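Local atomic coordinates of activated BY transcription factor SSRB (Salmonella enterica, PDB entry 2WNW), a protein that belongs to glycosyl hydrolase family 30, pairing a TIM barrel with a beta-sandwich domain. Residues 62-67 with 357-362; 332-337 with 350-355. All coordinates share one frame; numbering follows the deposited sequence.

Contact 1 of 2, residues 62-67 with 357-362; sequences SMSEKT and QNDVLR
D359 opens the contact from the turn that leads into strand 360-363. Its backbone sits in the left-handed region, and D359 and V360 both face D355, which makes a G1 beta bulge. With CG anti to the backbone N (chi1 -176°), the carboxylate is carried straight out to the start of helix 65-76. There two hydroxyls share it, one oxygen each. S64 OG, on the N-cap residue, donates to D359 OD2 at 3.0 Å, and T67 OG1, in the first turn of the helix, donates to D359 OD1 at 2.8 Å, these last two side chains meeting tip to tip. Both donors stand above the carboxylate plane, by 25° and 33°. OD1 is also hydrogen-bonded to the phenol of Y354, so three hydroxyls fix the rotation of the group. A carboxylate at the N-terminal end of a helix would probably be stabilised in its charged form.

L361 supplies the apolar half. Its CD1 presses on M63 CE at 3.3 Å, tighter than usual for two methyls, where the two chains cross at about a right angle. T67 runs past L361 in the opposite sense, its CG2 4.1 Å from L361 CD1. L361 leans on Q70 and L74 of helix 65-76 and on I352 of the adjacent strand, while M63 packs against F71 and Y354, so the helix lies against strands 352-355 and 360-363.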
loop_
_atom_site.group_PDB
_atom_site.type_symbol
_atom_site.label_atom_id
_atom_site.label_comp_id
_atom_site.label_asym_id
_atom_site.label_seq_id
_atom_site.Cartn_x
_atom_site.Cartn_y
_atom_site.Cartn_z
ATOM N N SER A 62 34.521 -14.049 21.755
ATOM C CA SER A 62 34.712 -13.770 23.177
ATOM C C SER A 62 33.730 -14.506 24.082
ATOM O O SER A 62 33.841 -14.434 25.306
ATOM C CB SER A 62 34.603 -12.265 23.439
ATOM O OG SER A 62 33.252 -11.836 23.396
ATOM N N MET A 63 32.770 -15.212 23.490
ATOM C CA MET A 63 31.775 -15.948 24.271
ATOM C C MET A 63 32.331 -17.269 24.785
ATOM O O MET A 63 33.214 -17.868 24.162
ATOM C CB MET A 63 30.541 -16.269 23.425
ATOM C CG MET A 63 29.861 -15.086 22.765
ATOM S SD MET A 63 28.527 -15.673 21.701
ATOM C CE MET A 63 27.293 -14.413 22.012
ATOM N N SER A 64 31.803 -17.724 25.917
ATOM C CA SER A 64 32.220 -18.999 26.480
ATOM C C SER A 64 31.710 -20.035 25.488
ATOM O O SER A 64 30.842 -19.733 24.669
ATOM C CB SER A 64 31.565 -19.224 27.843
ATOM O OG SER A 64 30.162 -19.373 27.713
ATOM N N GLU A 65 32.232 -21.253 25.550
ATOM C CA GLU A 65 31.784 -22.273 24.614
ATOM C C GLU A 65 30.301 -22.575 24.809
ATOM O O GLU A 65 29.591 -22.890 23.850
ATOM C CB GLU A 65 32.614 -23.549 24.773
ATOM C CG GLU A 65 32.981 -24.176 23.437
ATOM C CD GLU A 65 33.796 -23.237 22.554
ATOM O OE1 GLU A 65 33.985 -23.553 21.362
ATOM O OE2 GLU A 65 34.257 -22.187 23.049
ATOM N N LYS A 66 29.838 -22.469 26.050
ATOM C CA LYS A 66 28.436 -22.715 26.366
ATOM C C LYS A 66 27.572 -21.667 25.669
ATOM O O LYS A 66 26.582 -21.992 25.014
ATOM C CB LYS A 66 28.221 -22.638 27.880
ATOM C CG LYS A 66 26.799 -22.928 28.335
ATOM C CD LYS A 66 26.697 -22.900 29.857
ATOM C CE LYS A 66 25.296 -23.261 30.339
ATOM N NZ LYS A 66 25.217 -23.297 31.835
ATOM N N THR A 67 27.963 -20.406 25.808
ATOM C CA THR A 67 27.220 -19.316 25.195
ATOM C C THR A 67 27.255 -19.384 23.669
ATOM O O THR A 67 26.248 -19.107 23.015
ATOM C CB THR A 67 27.756 -17.948 25.668
ATOM O OG1 THR A 67 27.571 -17.833 27.086
ATOM C CG2 THR A 67 27.011 -16.814 24.976
ATOM N N GLN A 357 32.066 -9.771 30.230
ATOM C CA GLN A 357 32.432 -9.801 31.644
ATOM C C GLN A 357 31.609 -10.793 32.455
ATOM O O GLN A 357 32.158 -11.584 33.220
ATOM C CB GLN A 357 32.289 -8.413 32.266
ATOM C CG GLN A 357 33.287 -7.389 31.761
ATOM C CD GLN A 357 33.267 -6.116 32.586
ATOM O OE1 GLN A 357 33.987 -5.160 32.292
ATOM N NE2 GLN A 357 32.441 -6.099 33.631
ATOM N N ASN A 358 30.291 -10.750 32.287
ATOM C CA ASN A 358 29.407 -11.645 33.022
ATOM C C ASN A 358 28.944 -12.820 32.178
ATOM O O ASN A 358 28.186 -13.673 32.646
ATOM C CB ASN A 358 28.195 -10.868 33.534
ATOM C CG ASN A 358 28.590 -9.650 34.340
ATOM O OD1 ASN A 358 29.381 -9.746 35.278
ATOM N ND2 ASN A 358 28.041 -8.495 33.981
ATOM N N ASP A 359 29.409 -12.863 30.932
ATOM C CA ASP A 359 29.047 -13.931 30.007
ATOM C C ASP A 359 27.531 -14.056 29.928
ATOM O O ASP A 359 26.974 -15.146 30.055
ATOM C CB ASP A 359 29.679 -15.253 30.461
ATOM C CG ASP A 359 29.430 -16.390 29.484
ATOM O OD1 ASP A 359 29.445 -16.145 28.257
ATOM O OD2 ASP A 359 29.233 -17.536 29.944
ATOM N N VAL A 360 26.873 -12.918 29.710
ATOM C CA VAL A 360 25.419 -12.862 29.611
ATOM C C VAL A 360 24.948 -12.458 28.214
ATOM O O VAL A 360 25.384 -11.444 27.665
ATOM C CB VAL A 360 24.831 -11.864 30.633
ATOM C CG1 VAL A 360 23.326 -11.740 30.436
ATOM C CG2 VAL A 360 25.140 -12.330 32.049
ATOM N N LEU A 361 24.049 -13.268 27.661
ATOM C CA LEU A 361 23.470 -13.053 26.338
ATOM C C LEU A 361 22.124 -12.353 26.531
ATOM O O LEU A 361 21.346 -12.731 27.406
ATOM C CB LEU A 361 23.269 -14.410 25.651
ATOM C CG LEU A 361 23.159 -14.486 24.130
ATOM C CD1 LEU A 361 24.423 -13.934 23.505
ATOM C CD2 LEU A 361 22.962 -15.930 23.701
ATOM N N ARG A 362 21.848 -11.339 25.715
ATOM C CA ARG A 362 20.601 -10.580 25.822
ATOM C C ARG A 362 19.854 -10.470 24.492
ATOM O O ARG A 362 20.442 -10.116 23.468
ATOM C CB ARG A 362 20.912 -9.177 26.349
ATOM C CG ARG A 362 19.788 -8.168 26.222
ATOM C CD ARG A 362 20.353 -6.801 25.855
ATOM N NE ARG A 362 21.444 -6.403 26.742
ATOM C CZ ARG A 362 22.285 -5.404 26.495
ATOM N NH1 ARG A 362 22.169 -4.694 25.382
ATOM N NH2 ARG A 362 23.244 -5.110 27.363
#

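Contact 2 of 2, residues 332-337 with 350-355; sequences NLLLNS and APIQYD
Strands 334-336 and 352-355 run parallel, their axes 4.7 Å apart at closest and splayed by 35°. One good backbone bond holds the middle: Y354 N to L335 O, 3.0 Å, nearly in line with the carbonyl (160°) and in its plane. Weak bonds flank it, L335 N to I352 O and S337 N to Y354 O, the latter strongly bent (120°).

Q353 adds a side-chain clasp. Its chain, extended beyond CG, carries NE2 to N336 O at 3.0 Å, bridging to the first strand where the main-chain pairing loosens; its OE1 is taken by N364. On the same face L335 sets CG 3.7 Å from A350 CB. On the other face L334 and Y354, whose OH is hydrogen-bonded to D359, lie side by side, pointing the same way: L334 CD1 rests 3.9 Å from Y354 CB and 4.0 Å from I352 CG2. At the far end S337 OG touches D355 CB at 3.3 Å.

F71 and Y75 of helix 65-76 cover the face of L334 and I352. This is a small parallel pair within a three-stranded mixed sheet, which in this TIM-barrel protein directly follows the last barrel strand, 327-330.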
loop_
_atom_site.group_PDB
_atom_site.type_symbol
_atom_site.label_atom_id
_atom_site.label_comp_id
_atom_site.label_asym_id
_atom_site.label_seq_id
_atom_site.Cartn_x
_atom_site.Cartn_y
_atom_site.Cartn_z
ATOM N N ASN A 332 24.096 -6.263 11.702
ATOM C CA ASN A 332 24.792 -7.093 12.697
ATOM C C ASN A 332 23.897 -8.064 13.469
ATOM O O ASN A 332 22.925 -7.659 14.100
ATOM C CB ASN A 332 25.519 -6.220 13.723
ATOM C CG ASN A 332 26.497 -5.265 13.090
ATOM O OD1 ASN A 332 27.604 -5.650 12.697
ATOM N ND2 ASN A 332 26.094 -4.003 12.984
ATOM N N LEU A 333 24.247 -9.346 13.427
ATOM C CA LEU A 333 23.504 -10.380 14.143
ATOM C C LEU A 333 23.729 -10.223 15.635
ATOM O O LEU A 333 22.843 -10.495 16.453
ATOM C CB LEU A 333 24.033 -11.770 13.790
ATOM C CG LEU A 333 23.797 -12.444 12.448
ATOM C CD1 LEU A 333 24.814 -13.565 12.279
ATOM C CD2 LEU A 333 22.386 -12.980 12.394
ATOM N N LEU A 334 24.939 -9.791 15.968
ATOM C CA LEU A 334 25.369 -9.681 17.351
ATOM C C LEU A 334 26.361 -8.547 17.563
ATOM O O LEU A 334 27.165 -8.251 16.686
ATOM C CB LEU A 334 26.032 -11.009 17.734
ATOM C CG LEU A 334 26.935 -11.097 18.962
ATOM C CD1 LEU A 334 26.070 -11.162 20.205
ATOM C CD2 LEU A 334 27.824 -12.341 18.859
ATOM N N LEU A 335 26.307 -7.929 18.740
ATOM C CA LEU A 335 27.222 -6.847 19.093
ATOM C C LEU A 335 27.435 -6.874 20.605
ATOM O O LEU A 335 26.730 -7.591 21.315
ATOM C CB LEU A 335 26.646 -5.493 18.667
ATOM C CG LEU A 335 26.549 -5.232 17.158
ATOM C CD1 LEU A 335 25.894 -3.879 16.918
ATOM C CD2 LEU A 335 27.940 -5.260 16.534
ATOM N N ASN A 336 28.405 -6.115 21.105
ATOM C CA ASN A 336 28.627 -6.109 22.548
ATOM C C ASN A 336 27.583 -5.236 23.241
ATOM O O ASN A 336 26.736 -4.626 22.582
ATOM C CB ASN A 336 30.068 -5.678 22.890
ATOM C CG ASN A 336 30.393 -4.256 22.472
ATOM O OD1 ASN A 336 31.556 -3.932 22.213
ATOM N ND2 ASN A 336 29.388 -3.399 22.427
ATOM N N SER A 337 27.632 -5.195 24.568
ATOM C CA SER A 337 26.665 -4.432 25.352
ATOM C C SER A 337 26.457 -2.989 24.921
ATOM O O SER A 337 25.344 -2.475 25.016
ATOM C CB SER A 337 27.055 -4.458 26.831
ATOM O OG SER A 337 27.140 -5.788 27.301
ATOM N N ALA A 350 21.734 -4.487 18.166
ATOM C CA ALA A 350 21.677 -5.712 17.370
ATOM C C ALA A 350 20.634 -6.545 18.110
ATOM O O ALA A 350 20.499 -6.423 19.332
ATOM C CB ALA A 350 23.033 -6.426 17.355
ATOM N N PRO A 351 19.874 -7.389 17.394
ATOM C CA PRO A 351 18.851 -8.200 18.066
ATOM C C PRO A 351 19.368 -8.979 19.267
ATOM O O PRO A 351 18.624 -9.238 20.213
ATOM C CB PRO A 351 18.330 -9.097 16.945
ATOM C CG PRO A 351 18.441 -8.189 15.743
ATOM C CD PRO A 351 19.825 -7.588 15.934
ATOM N N ILE A 352 20.638 -9.366 19.220
ATOM C CA ILE A 352 21.246 -10.070 20.337
ATOM C C ILE A 352 22.535 -9.349 20.691
ATOM O O ILE A 352 23.332 -9.008 19.815
ATOM C CB ILE A 352 21.563 -11.552 20.008
ATOM C CG1 ILE A 352 20.262 -12.325 19.797
ATOM C CG2 ILE A 352 22.356 -12.184 21.156
ATOM C CD1 ILE A 352 20.457 -13.819 19.595
ATOM N N GLN A 353 22.718 -9.085 21.978
ATOM C CA GLN A 353 23.922 -8.422 22.445
ATOM C C GLN A 353 24.546 -9.275 23.536
ATOM O O GLN A 353 23.849 -10.003 24.246
ATOM C CB GLN A 353 23.597 -7.008 22.934
ATOM C CG GLN A 353 23.343 -6.047 21.772
ATOM C CD GLN A 353 22.962 -4.652 22.219
ATOM O OE1 GLN A 353 21.819 -4.399 22.601
ATOM N NE2 GLN A 353 23.925 -3.737 22.182
ATOM N N TYR A 354 25.866 -9.196 23.654
ATOM C CA TYR A 354 26.578 -10.013 24.622
ATOM C C TYR A 354 27.532 -9.255 25.539
ATOM O O TYR A 354 28.306 -8.405 25.098
ATOM C CB TYR A 354 27.331 -11.117 23.869
ATOM C CG TYR A 354 28.216 -11.976 24.736
ATOM C CD1 TYR A 354 29.598 -11.811 24.730
ATOM C CD2 TYR A 354 27.672 -12.963 25.561
ATOM C CE1 TYR A 354 30.423 -12.607 25.519
ATOM C CE2 TYR A 354 28.489 -13.765 26.357
ATOM C CZ TYR A 354 29.859 -13.581 26.329
ATOM O OH TYR A 354 30.673 -14.372 27.105
ATOM N N ASP A 355 27.456 -9.584 26.822
ATOM C CA ASP A 355 28.298 -8.983 27.848
ATOM C C ASP A 355 29.344 -10.020 28.248
ATOM O O ASP A 355 29.046 -10.982 28.960
ATOM C CB ASP A 355 27.430 -8.578 29.042
ATOM C CG ASP A 355 28.231 -8.345 30.307
ATOM O OD1 ASP A 355 29.381 -7.860 30.224
ATOM O OD2 ASP A 355 27.691 -8.640 31.392
#

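In the fold
Contacts 1 and 2 have centres 11 Å apart, on the same side of the chain's centre, and contact 2 is nested inside the long loop that contact 1 closes. Strand 352-355 is the middle of a three-stranded sheet, pairing parallel with 332-336 and antiparallel with 360-363, to which a tight turn connects it. The second segments of the two contacts therefore form consecutive strands, tied by R362 N to Q353 O at 2.8 Å. Helix 65-76 comes after the first barrel strand, the sheet after the eighth. Contact 1 joins that early helix to this late sheet, while contact 2 builds the sheet itself, an arrangement consistent with a place near where the barrel closes.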